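PDB 6HWJ: glucosamine kinase from Streptacidiphilus jiangxiensis, which catalyses the ATP-dependent, magnesium-requiring phosphorylation of D-glucosamine to D-glucosamine 6-phosphate and acts to a lesser extent on glucose. Local coordinates for residues 220-225 with 304-309; 227-232 with 313-318. One frame throughout, in Å; residues are numbered along the deposited sequence.

Interaction 1 of 2, residues 220-225 with 304-309; sequences AQLGTL and GQILRA. With MG (magnesium ion), chain C.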
loop_
_atom_site.group_PDB
_atom_site.type_symbol
_atom_site.label_atom_id
_atom_site.label_comp_id
_atom_site.label_asym_id
_atom_site.label_seq_id
_atom_site.Cartn_x
_atom_site.Cartn_y
_atom_site.Cartn_z
ATOM N N ALA A 220 17.819 0.509 10.488
ATOM C CA ALA A 220 17.400 0.047 11.807
ATOM C C ALA A 220 16.081 0.666 12.218
ATOM O O ALA A 220 15.240 -0.002 12.835
ATOM C CB ALA A 220 18.477 0.354 12.861
ATOM N N GLN A 221 15.880 1.953 11.923
ATOM C CA GLN A 221 14.600 2.572 12.252
ATOM C C GLN A 221 13.460 1.951 11.450
ATOM O O GLN A 221 12.359 1.767 11.981
ATOM C CB GLN A 221 14.685 4.076 12.024
ATOM C CG GLN A 221 15.786 4.707 12.846
ATOM C CD GLN A 221 15.729 6.227 12.864
ATOM O OE1 GLN A 221 16.325 6.884 12.023
ATOM N NE2 GLN A 221 15.008 6.769 13.807
ATOM N N LEU A 222 13.716 1.601 10.190
ATOM C CA LEU A 222 12.717 0.908 9.381
ATOM C C LEU A 222 12.383 -0.456 9.970
ATOM O O LEU A 222 11.218 -0.872 9.978
ATOM C CB LEU A 222 13.203 0.755 7.942
ATOM C CG LEU A 222 13.244 2.032 7.117
ATOM C CD1 LEU A 222 13.914 1.803 5.780
ATOM C CD2 LEU A 222 11.853 2.568 6.912
ATOM N N GLY A 223 13.386 -1.167 10.476
ATOM C CA GLY A 223 13.122 -2.448 11.106
ATOM C C GLY A 223 12.264 -2.308 12.345
ATOM O O GLY A 223 11.342 -3.088 12.565
ATOM N N THR A 224 12.559 -1.311 13.180
ATOM C CA THR A 224 11.728 -1.060 14.349
ATOM C C THR A 224 10.304 -0.681 13.945
ATOM O O THR A 224 9.328 -1.148 14.559
ATOM C CB THR A 224 12.390 0.033 15.216
ATOM O OG1 THR A 224 13.566 -0.505 15.834
ATOM C CG2 THR A 224 11.445 0.539 16.278
ATOM N N LEU A 225 10.161 0.144 12.912
ATOM C CA LEU A 225 8.834 0.557 12.457
ATOM C C LEU A 225 8.018 -0.641 11.982
ATOM O O LEU A 225 6.845 -0.793 12.352
ATOM C CB LEU A 225 8.966 1.605 11.332
ATOM C CG LEU A 225 7.686 2.130 10.672
ATOM C CD1 LEU A 225 7.945 3.474 9.996
ATOM C CD2 LEU A 225 7.145 1.149 9.605
ATOM N N GLY A 304 9.511 3.141 -0.933
ATOM C CA GLY A 304 8.624 4.142 -1.513
ATOM C C GLY A 304 7.357 4.379 -0.725
ATOM O O GLY A 304 6.653 5.348 -1.016
ATOM N N GLN A 305 7.034 3.505 0.230
ATOM C CA GLN A 305 5.847 3.655 1.058
ATOM C C GLN A 305 6.175 4.329 2.386
ATOM O O GLN A 305 5.309 4.410 3.259
ATOM C CB GLN A 305 5.201 2.302 1.341
ATOM C CG GLN A 305 5.019 1.390 0.124
ATOM C CD GLN A 305 3.966 1.892 -0.836
ATOM O OE1 GLN A 305 3.759 3.105 -0.991
ATOM N NE2 GLN A 305 3.268 0.950 -1.491
ATOM N N ILE A 306 7.417 4.772 2.573
ATOM C CA ILE A 306 7.844 5.390 3.832
ATOM C C ILE A 306 8.171 6.850 3.568
ATOM O O ILE A 306 9.119 7.163 2.830
ATOM C CB ILE A 306 9.055 4.670 4.454
ATOM C CG1 ILE A 306 8.805 3.158 4.564
ATOM C CG2 ILE A 306 9.353 5.280 5.832
ATOM C CD1 ILE A 306 7.731 2.751 5.561
ATOM N N LEU A 307 7.408 7.740 4.192
ATOM C CA LEU A 307 7.707 9.159 4.189
ATOM C C LEU A 307 8.637 9.492 5.353
ATOM O O LEU A 307 8.512 8.917 6.436
ATOM C CB LEU A 307 6.423 9.964 4.302
ATOM C CG LEU A 307 5.346 9.585 3.281
ATOM C CD1 LEU A 307 4.059 10.354 3.563
ATOM C CD2 LEU A 307 5.814 9.830 1.868
ATOM N N ARG A 308 9.577 10.419 5.120
ATOM C CA ARG A 308 10.483 10.881 6.162
ATOM C C ARG A 308 10.576 12.397 6.133
ATOM O O ARG A 308 10.770 12.984 5.066
ATOM C CB ARG A 308 11.887 10.275 6.001
ATOM C CG ARG A 308 12.765 10.531 7.195
ATOM C CD ARG A 308 14.112 9.876 7.077
ATOM N NE ARG A 308 15.022 10.601 6.205
ATOM C CZ ARG A 308 16.267 10.210 5.941
ATOM N NH1 ARG A 308 17.025 10.923 5.134
ATOM N NH2 ARG A 308 16.752 9.109 6.499
ATOM N N ALA A 309 10.425 13.025 7.297
ATOM C CA ALA A 309 10.662 14.455 7.453
ATOM C C ALA A 309 11.087 14.745 8.888
ATOM O O ALA A 309 10.446 14.282 9.834
ATOM C CB ALA A 309 9.399 15.264 7.102
HETATM MG MG MG C . 2.768 3.949 -2.616
HETATM O O HOH W 1 4.705 4.929 -3.034
HETATM O O HOH W 2 2.520 5.637 -1.494
HETATM O O HOH W 3 2.049 5.367 -4.093
#

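Interaction 2 of 2, residues 227-232 with 313-318; sequences ARMHAA and YAVVDF. With MG (magnesium ion), chain C; MG (magnesium ion), chain F.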
loop_
_atom_site.group_PDB
_atom_site.type_symbol
_atom_site.label_atom_id
_atom_site.label_comp_id
_atom_site.label_asym_id
_atom_site.label_seq_id
_atom_site.Cartn_x
_atom_site.Cartn_y
_atom_site.Cartn_z
ATOM N N ALA A 227 8.334 -3.750 12.824
ATOM C CA ALA A 227 7.972 -4.598 13.958
ATOM C C ALA A 227 6.826 -4.002 14.765
ATOM O O ALA A 227 5.902 -4.724 15.181
ATOM C CB ALA A 227 9.188 -4.836 14.860
ATOM N N ARG A 228 6.859 -2.689 14.997
ATOM C CA ARG A 228 5.747 -2.022 15.666
ATOM C C ARG A 228 4.466 -2.155 14.844
ATOM O O ARG A 228 3.375 -2.369 15.398
ATOM C CB ARG A 228 6.078 -0.546 15.894
ATOM C CG ARG A 228 7.208 -0.297 16.894
ATOM C CD ARG A 228 7.630 1.177 16.879
ATOM N NE ARG A 228 8.600 1.450 17.946
ATOM C CZ ARG A 228 9.263 2.597 18.080
ATOM N NH1 ARG A 228 9.091 3.584 17.204
ATOM N NH2 ARG A 228 10.111 2.753 19.084
ATOM N N MET A 229 4.578 -1.976 13.531
ATOM C CA MET A 229 3.437 -2.132 12.630
ATOM C C MET A 229 2.859 -3.544 12.728
ATOM O O MET A 229 1.650 -3.718 12.950
ATOM C CB MET A 229 3.881 -1.812 11.197
ATOM C CG MET A 229 2.773 -1.854 10.153
ATOM S SD MET A 229 3.427 -1.519 8.484
ATOM C CE MET A 229 4.199 -3.089 8.107
ATOM N N HIS A 230 3.718 -4.570 12.614
ATOM C CA HIS A 230 3.217 -5.945 12.650
ATOM C C HIS A 230 2.616 -6.298 14.008
ATOM O O HIS A 230 1.587 -6.976 14.083
ATOM C CB HIS A 230 4.333 -6.928 12.290
ATOM C CG HIS A 230 4.690 -6.928 10.845
ATOM N ND1 HIS A 230 5.882 -7.435 10.372
ATOM C CD2 HIS A 230 4.010 -6.492 9.761
ATOM C CE1 HIS A 230 5.914 -7.308 9.060
ATOM N NE2 HIS A 230 4.791 -6.732 8.668
ATOM N N ALA A 231 3.242 -5.856 15.094
ATOM C CA ALA A 231 2.714 -6.154 16.419
ATOM C C ALA A 231 1.305 -5.607 16.578
ATOM O O ALA A 231 0.443 -6.255 17.179
ATOM C CB ALA A 231 3.638 -5.589 17.501
ATOM N N ALA A 232 1.050 -4.413 16.049
ATOM C CA ALA A 232 -0.277 -3.828 16.141
ATOM C C ALA A 232 -1.264 -4.559 15.242
ATOM O O ALA A 232 -2.399 -4.823 15.649
ATOM C CB ALA A 232 -0.236 -2.336 15.753
ATOM N N TYR A 313 9.372 9.105 10.659
ATOM C CA TYR A 313 9.030 8.166 9.597
ATOM C C TYR A 313 7.535 7.866 9.621
ATOM O O TYR A 313 6.949 7.706 10.695
ATOM C CB TYR A 313 9.815 6.848 9.761
ATOM C CG TYR A 313 11.298 6.998 9.554
ATOM C CD1 TYR A 313 12.096 7.626 10.495
ATOM C CD2 TYR A 313 11.896 6.524 8.397
ATOM C CE1 TYR A 313 13.477 7.771 10.296
ATOM C CE2 TYR A 313 13.261 6.654 8.191
ATOM C CZ TYR A 313 14.041 7.258 9.135
ATOM O OH TYR A 313 15.390 7.394 8.887
ATOM N N ALA A 314 6.927 7.763 8.438
ATOM C CA ALA A 314 5.486 7.547 8.323
ATOM C C ALA A 314 5.209 6.601 7.161
ATOM O O ALA A 314 5.573 6.905 6.028
ATOM C CB ALA A 314 4.763 8.884 8.101
ATOM N N VAL A 315 4.560 5.466 7.440
ATOM C CA VAL A 315 4.220 4.494 6.401
ATOM C C VAL A 315 2.849 4.844 5.839
ATOM O O VAL A 315 1.947 5.299 6.570
ATOM C CB VAL A 315 4.275 3.055 6.939
ATOM C CG1 VAL A 315 3.383 2.882 8.141
ATOM C CG2 VAL A 315 3.856 2.057 5.811
ATOM N N VAL A 316 2.694 4.682 4.523
ATOM C CA VAL A 316 1.428 4.949 3.849
ATOM C C VAL A 316 1.121 3.807 2.887
ATOM O O VAL A 316 1.915 2.880 2.731
ATOM C CB VAL A 316 1.448 6.287 3.095
ATOM C CG1 VAL A 316 1.698 7.430 4.046
ATOM C CG2 VAL A 316 2.530 6.268 2.034
ATOM N N ASP A 317 -0.063 3.881 2.255
ATOM C CA ASP A 317 -0.448 3.001 1.136
ATOM C C ASP A 317 -0.782 1.592 1.619
ATOM O O ASP A 317 0.006 0.662 1.435
ATOM C CB ASP A 317 0.688 2.977 0.106
ATOM C CG ASP A 317 0.223 2.513 -1.281
ATOM O OD1 ASP A 317 -0.840 1.871 -1.376
ATOM O OD2 ASP A 317 0.945 2.804 -2.270
ATOM N N PHE A 318 -1.970 1.419 2.205
ATOM C CA PHE A 318 -2.399 0.154 2.778
ATOM C C PHE A 318 -3.466 -0.574 1.950
ATOM O O PHE A 318 -4.212 -1.399 2.499
ATOM C CB PHE A 318 -2.917 0.394 4.190
ATOM C CG PHE A 318 -1.816 0.587 5.209
ATOM C CD1 PHE A 318 -1.163 -0.501 5.742
ATOM C CD2 PHE A 318 -1.442 1.856 5.611
ATOM C CE1 PHE A 318 -0.153 -0.336 6.672
ATOM C CE2 PHE A 318 -0.433 2.028 6.534
ATOM C CZ PHE A 318 0.207 0.933 7.065
HETATM MG MG MG C . 2.768 3.949 -2.616
HETATM MG MG MG F . -1.734 1.246 -3.279
HETATM O O HOH W 4 0.118 1.554 -4.290
HETATM O O HOH W 1 4.705 4.929 -3.034
HETATM O O HOH W 2 2.520 5.637 -1.494
HETATM O O HOH W 3 2.049 5.367 -4.093
HETATM O O HOH W 5 -0.547 -0.480 -2.616
#

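Interaction 1 of 2, residues 220-225 with 304-309
I306 overlaps the branched end of L222; the two side chains lie side by side and point opposite ways. This is a helix packed on a short antiparallel sheet: helix 212-234 meets strand 306-309, the middle strand of three, in what is probably the large lobe of an aminoglycoside-phosphotransferase-like kinase fold. The closest approach joins L222 CD2 to I306 CG2 at 3.8 Å. The same methyl lies 3.9 Å from I306 CG1, so CD2 of L222 meets both branches that spring from the beta carbon. A beta-branched isoleucine suits the strand because it offers two carbons close to the backbone, against both of which one leucine methyl can lie; a leucine suits the helix because its fork stands farther from the backbone. I306 CG1 lies beside the backbone N (chi1 -51°), and its chain ends at CD1, which faces L225 CD2 more loosely, at 4.4 Å. F376 and W197 also touch L222, and Y313 and V315 touch I306.

Q305, just before I306, is a metal ligand whose neutral amide can also donate through its nitrogen. A bend at chi2 (-70°) helps bring OE1 to the ion, and NE2 is hydrogen-bonded to O of D300, a D-glucosamine-binding residue, linking metal and sugar sites. Water 1 donates to G304 O at 2.8 Å and also binds the magnesium ion, to which Q305 OE1 coordinates at 2.1 Å.

Interaction 2 of 2, residues 227-232 with 313-318
The phenyl ring of F318 receives the sulfur of M229 at its edge, not over a face: SD lies near the ring plane, 79° off the normal and 5.3 Å from the ring centroid. The nearest ring atom is CE1, 4.2 Å from M229 SD. The imidazole of H298 also meets this ring, with the two planes inclined at about 55°, while L155 of helix 148-157 touches both F318 and M229. This is a Met-aromatic contact, and the edge approach sets the polarisable sulfur against ring C-H groups. Methionine suits the helix position because its unbranched chain can span a wide gap: CG is anti to the backbone N (chi1 -177°), and the chain stays extended up to the sulfur.

V315 CG1 also borders the sulfur, 4.4 Å from M229 SD. V315 ends strand 312-315, and the loop after it carries an aspartate followed by a phenylalanine, recalling the DFG segment of protein kinases. Helix 212-234 thus packs against the segment that leads into the metal-binding loop. D317 suits its place because a carboxylate has two oxygens to share, and here it bridges two metals. OD2 binds one magnesium ion at 2.2 Å, the ion that Q305 OE1 also holds. D319 is a ligand of the second magnesium ion, which D317 OD1 binds at 2.2 Å.

From the N terminus, helix 212-234 first presents residues 220-225 and, about two turns on, 227-232. The chain then runs through helices 243-263 and 266-284 before returning as strands 306-309 and 312-315. Interaction 1 closes a loop of 78 intervening residues and interaction 2 one of 80. Their segments alternate along the chain, so the loops cross: the earlier part of the helix meets I306, and the later part meets V315 and F318. The strands pair directly, L307 N lying 2.7 Å from A314 O in a probable hydrogen bond. Together the contacts tie one helix to two neighbouring strands of one sheet, beside the metal site.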